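Local coordinates for uncharacterized protein (PDB 5K04), which probably serves as the non-catalytic, helical scaffold subunit of the NatB N-terminal acetyltransferase complex, holding the partner subunit NAT3, at residues 183-189 against 209-215; 395-399 against 731-735. One frame throughout, in Å; residues are numbered along the deposited sequence.

Contact 1 (183-189 against 209-215); sequences ENTQEIY and LPLDLEL
L215 and L209 pack against I188 and the start of helix 185-192. CD1 of L215 lies 3.6 Å from CG2 of I188, the two side chains crossing at about a right angle, while its other methyl, CD2, rests 4.2 Å from Y189 CB. L209 instead presses CD1 onto the backbone leading into helix 185-192, 3.6 Å from N184 N, and that methyl also approaches CD1 of I188.

The polar link runs from T185 to D212. With chi1 at 175°, the T185 hydroxyl swings away from its own backbone N and donates to D212 OD2; the bond measures 2.6 Å from OG1 to OD2, but OG1 is crowded in the model and its exact place is doubtful. OD2 has a weak second partner in N490. The other carboxylate oxygen, OD1, takes the L215 amide at 3.1 Å from N, met from above the carboxylate plane, so D212 caps its own helix; its link to T185 is less sure.

Nearby, the Y189 ring stands obliquely by E214, ring and carboxylate planes 84° apart. N184 OD1 accepts from E187 N at 3.0 Å and, weakly, from Q186 N.

Two helix starts with Asn and Asp N-caps thus lie side by side, in a largely helical chain whose family belongs to the TPR clan, where Q186, D212 and E214 also pack on the NAT3 subunit.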
# COMPACT_ATOMS: atom_id res chain seq x y z
N GLU A 183 9.99 -28.75 16.64
CA GLU A 183 8.62 -29.17 16.89
C GLU A 183 7.64 -28.74 15.81
O GLU A 183 6.54 -29.28 15.75
CB GLU A 183 8.15 -28.64 18.25
CG GLU A 183 8.88 -29.27 19.44
CD GLU A 183 8.72 -28.48 20.73
OE1 GLU A 183 9.52 -28.70 21.68
OE2 GLU A 183 7.80 -27.63 20.79
N ASN A 184 8.02 -27.79 14.95
CA ASN A 184 7.11 -27.32 13.91
C ASN A 184 7.91 -26.66 12.80
O ASN A 184 9.12 -26.46 12.90
CB ASN A 184 6.07 -26.36 14.48
CG ASN A 184 6.69 -25.12 15.05
OD1 ASN A 184 7.29 -24.31 14.33
ND2 ASN A 184 6.53 -24.93 16.36
N THR A 185 7.19 -26.30 11.73
CA THR A 185 7.81 -25.78 10.52
C THR A 185 8.26 -24.33 10.67
O THR A 185 9.11 -23.88 9.89
CB THR A 185 6.83 -25.94 9.35
OG1 THR A 185 7.38 -25.33 8.19
CG2 THR A 185 5.52 -25.26 9.64
N GLN A 186 7.74 -23.61 11.67
CA GLN A 186 8.21 -22.25 11.96
C GLN A 186 9.62 -22.27 12.53
O GLN A 186 10.47 -21.45 12.14
CB GLN A 186 7.25 -21.56 12.94
CG GLN A 186 5.86 -21.34 12.39
CD GLN A 186 5.78 -20.26 11.32
OE1 GLN A 186 6.77 -19.60 10.99
NE2 GLN A 186 4.59 -20.08 10.77
N GLU A 187 9.88 -23.17 13.49
CA GLU A 187 11.22 -23.27 14.06
C GLU A 187 12.23 -23.68 12.99
O GLU A 187 13.32 -23.11 12.90
CB GLU A 187 11.23 -24.26 15.23
CG GLU A 187 10.18 -24.00 16.28
CD GLU A 187 10.23 -24.99 17.43
OE1 GLU A 187 10.93 -26.01 17.30
OE2 GLU A 187 9.56 -24.73 18.47
N ILE A 188 11.87 -24.67 12.17
CA ILE A 188 12.74 -25.09 11.08
C ILE A 188 13.01 -23.92 10.13
O ILE A 188 14.15 -23.69 9.72
CB ILE A 188 12.11 -26.29 10.34
CG1 ILE A 188 12.05 -27.51 11.28
CG2 ILE A 188 12.89 -26.61 9.08
CD1 ILE A 188 11.32 -28.73 10.69
N TYR A 189 11.96 -23.15 9.81
CA TYR A 189 12.15 -21.96 8.98
C TYR A 189 13.23 -21.04 9.57
O TYR A 189 14.17 -20.64 8.86
CB TYR A 189 10.81 -21.22 8.82
CG TYR A 189 10.93 -19.84 8.19
CD1 TYR A 189 11.02 -19.68 6.80
CD2 TYR A 189 10.93 -18.69 8.99
CE1 TYR A 189 11.15 -18.40 6.23
CE2 TYR A 189 11.03 -17.41 8.43
CZ TYR A 189 11.15 -17.28 7.05
OH TYR A 189 11.25 -16.03 6.50
N LEU A 209 8.75 -34.17 10.31
CA LEU A 209 7.50 -33.41 10.24
C LEU A 209 7.13 -33.12 8.78
O LEU A 209 8.01 -32.88 7.95
CB LEU A 209 7.63 -32.09 10.97
CG LEU A 209 7.95 -32.15 12.45
CD1 LEU A 209 8.28 -30.77 12.94
CD2 LEU A 209 6.74 -32.70 13.16
N PRO A 210 5.84 -33.09 8.46
CA PRO A 210 5.43 -32.67 7.12
C PRO A 210 5.84 -31.23 6.87
O PRO A 210 5.60 -30.34 7.70
CB PRO A 210 3.90 -32.81 7.14
CG PRO A 210 3.59 -33.67 8.34
CD PRO A 210 4.69 -33.40 9.33
N LEU A 211 6.45 -31.00 5.72
CA LEU A 211 6.85 -29.66 5.31
C LEU A 211 5.64 -28.86 4.85
O LEU A 211 4.71 -29.38 4.23
CB LEU A 211 7.87 -29.74 4.17
CG LEU A 211 9.24 -30.35 4.46
CD1 LEU A 211 10.19 -30.03 3.30
CD2 LEU A 211 9.79 -29.82 5.76
N ASP A 212 5.68 -27.57 5.14
CA ASP A 212 4.68 -26.66 4.60
C ASP A 212 5.18 -26.11 3.26
O ASP A 212 6.31 -26.38 2.84
CB ASP A 212 4.40 -25.53 5.61
CG ASP A 212 5.67 -24.81 6.05
OD1 ASP A 212 6.74 -25.09 5.47
OD2 ASP A 212 5.60 -23.97 6.96
N LEU A 213 4.30 -25.36 2.58
CA LEU A 213 4.64 -24.84 1.25
C LEU A 213 5.92 -24.00 1.31
O LEU A 213 6.78 -24.12 0.45
CB LEU A 213 3.48 -24.01 0.69
CG LEU A 213 3.69 -23.56 -0.77
CD1 LEU A 213 4.02 -24.76 -1.68
CD2 LEU A 213 2.49 -22.81 -1.31
N GLU A 214 6.05 -23.17 2.35
CA GLU A 214 7.23 -22.32 2.49
C GLU A 214 8.52 -23.13 2.43
O GLU A 214 9.47 -22.76 1.73
CB GLU A 214 7.13 -21.55 3.82
CG GLU A 214 8.26 -20.60 4.12
CD GLU A 214 8.15 -19.25 3.38
OE1 GLU A 214 7.03 -18.73 3.19
OE2 GLU A 214 9.22 -18.72 3.00
N LEU A 215 8.57 -24.25 3.15
CA LEU A 215 9.79 -25.04 3.24
C LEU A 215 9.98 -25.94 2.03
O LEU A 215 11.12 -26.22 1.65
CB LEU A 215 9.80 -25.87 4.54
CG LEU A 215 9.96 -25.05 5.84
CD1 LEU A 215 9.98 -25.95 7.05
CD2 LEU A 215 11.20 -24.14 5.82

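Contact 2 (395-399 against 731-735); sequences IVLLK and TKLEI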
# COMPACT_ATOMS: atom_id res chain seq x y z
N ILE A 395 -13.05 11.33 -22.15
CA ILE A 395 -13.95 11.28 -20.99
C ILE A 395 -15.35 10.82 -21.41
O ILE A 395 -15.98 9.98 -20.75
CB ILE A 395 -14.01 12.65 -20.29
CG1 ILE A 395 -12.77 12.89 -19.44
CG2 ILE A 395 -15.28 12.76 -19.45
CD1 ILE A 395 -12.68 14.29 -18.84
N VAL A 396 -15.86 11.37 -22.52
CA VAL A 396 -17.17 10.98 -23.03
C VAL A 396 -17.20 9.50 -23.40
O VAL A 396 -18.19 8.79 -23.16
CB VAL A 396 -17.55 11.86 -24.22
CG1 VAL A 396 -18.86 11.43 -24.82
CG2 VAL A 396 -17.61 13.31 -23.78
N LEU A 397 -16.10 9.00 -23.97
CA LEU A 397 -16.07 7.60 -24.38
C LEU A 397 -15.98 6.67 -23.17
O LEU A 397 -16.70 5.66 -23.11
CB LEU A 397 -14.91 7.36 -25.35
CG LEU A 397 -14.97 8.12 -26.69
CD1 LEU A 397 -13.66 8.05 -27.50
CD2 LEU A 397 -16.12 7.60 -27.55
N LEU A 398 -15.14 7.01 -22.19
CA LEU A 398 -15.03 6.19 -20.98
C LEU A 398 -16.38 6.09 -20.26
O LEU A 398 -16.84 4.99 -19.95
CB LEU A 398 -13.96 6.77 -20.05
CG LEU A 398 -12.52 6.60 -20.55
CD1 LEU A 398 -11.53 7.22 -19.58
CD2 LEU A 398 -12.15 5.11 -20.79
N LYS A 399 -17.03 7.24 -20.01
CA LYS A 399 -18.35 7.25 -19.40
C LYS A 399 -19.34 6.41 -20.19
O LYS A 399 -20.18 5.71 -19.62
CB LYS A 399 -18.88 8.68 -19.26
CG LYS A 399 -18.05 9.56 -18.34
CD LYS A 399 -18.49 11.01 -18.41
CE LYS A 399 -19.93 11.16 -17.93
NZ LYS A 399 -20.45 12.51 -18.27
N THR A 731 -22.10 15.88 -21.18
CA THR A 731 -20.78 15.96 -20.55
C THR A 731 -20.22 17.38 -20.62
O THR A 731 -19.63 17.86 -19.65
CB THR A 731 -19.82 14.96 -21.21
OG1 THR A 731 -20.27 13.62 -20.98
CG2 THR A 731 -18.43 15.12 -20.62
N LYS A 732 -20.41 18.06 -21.76
CA LYS A 732 -19.98 19.45 -21.86
C LYS A 732 -20.63 20.30 -20.79
O LYS A 732 -19.97 21.14 -20.16
CB LYS A 732 -20.30 20.01 -23.25
CG LYS A 732 -19.17 19.86 -24.25
CD LYS A 732 -19.63 20.16 -25.67
CE LYS A 732 -20.40 21.47 -25.73
NZ LYS A 732 -20.87 21.79 -27.13
N LEU A 733 -21.93 20.07 -20.53
CA LEU A 733 -22.62 20.87 -19.53
C LEU A 733 -22.12 20.54 -18.12
O LEU A 733 -21.90 21.45 -17.31
CB LEU A 733 -24.12 20.63 -19.64
CG LEU A 733 -25.00 21.65 -18.92
CD1 LEU A 733 -24.38 23.06 -18.98
CD2 LEU A 733 -26.38 21.64 -19.54
N GLU A 734 -21.94 19.26 -17.82
CA GLU A 734 -21.43 18.85 -16.52
C GLU A 734 -20.01 19.38 -16.29
O GLU A 734 -19.66 19.83 -15.19
CB GLU A 734 -21.49 17.32 -16.41
CG GLU A 734 -20.66 16.72 -15.27
CD GLU A 734 -20.44 15.21 -15.41
OE1 GLU A 734 -21.28 14.44 -14.90
OE2 GLU A 734 -19.44 14.80 -16.06
N ILE A 735 -19.18 19.35 -17.34
CA ILE A 735 -17.81 19.82 -17.21
C ILE A 735 -17.76 21.33 -17.05
O ILE A 735 -16.98 21.86 -16.24
CB ILE A 735 -16.98 19.32 -18.42
CG1 ILE A 735 -16.74 17.82 -18.25
CG2 ILE A 735 -15.69 20.12 -18.57
CD1 ILE A 735 -15.76 17.21 -19.23
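This is a buried helix-helix contact, made where helix 388-404, in the region characteristic of NatB non-catalytic subunits, meets helix 729-747 near the C-terminal end of the chain. The short segments run 111° apart, closer to perpendicular than to parallel or antiparallel, and their axes come no nearer than 11.7 Å. At that separation side chains must do the bridging, and T731 does much of it, standing where the two backbones are closest, opposite V396.

Its two branches divide the work. The methyl, CG2, packs 3.7 Å from V396 CG2 and also reaches I395, at 4.1 Å from its CG2. The hydroxyl is turned to K399: NZ donates to OG1 at 2.9 Å, lysine and threonine meeting tip to tip. The lysine chain makes this possible by bending at chi3 (62°) after an otherwise stretched run, which brings the ammonium over to the threonine.

The same NZ forms a salt bridge with E734, coming from the opposite direction. K399 NZ lies 3.3 Å from E734 OE2, nearer than to the other carboxylate oxygen; as a hydrogen bond this is weak. T731 and E734, three residues apart on one helix, thus share a single ammonium group, whose positive charge is probably eased by the carboxylate. On the apolar side I395 CD1 and I735 CD1 approach to 4.3 Å, extending the contact one turn along helix 729-747.

Other helices close in around the pair. Y419 of helix 409-419 touches I395, K399 and E734, helix 372-383 packs on L397 and L398, and I715 of helix 707-717 meets K732 and I735; loop residues such as I728, against V396, and T424, against I735, fill in between the helices, and no strand takes part.

Overall arrangement
Contacts 1 and 2 lie on opposite sides of the chain's centre, with their own centres 56 Å apart and their nearest atoms about 37 Å apart. They share no helix and do not touch. Along the chain they follow in series: contact 1 is local, joining the starts of helices 185-192 and 213-225 across 19 intervening residues, whereas contact 2 ties helix 388-404 to helix 729-747 across 331. The first therefore illustrates packing between near neighbours in sequence, the second the packing of a helix near the C-terminal end against one from the middle of the chain. Contact 1 also borders the NAT3 subunit, while no other chain of the assembly touches the segments of contact 2.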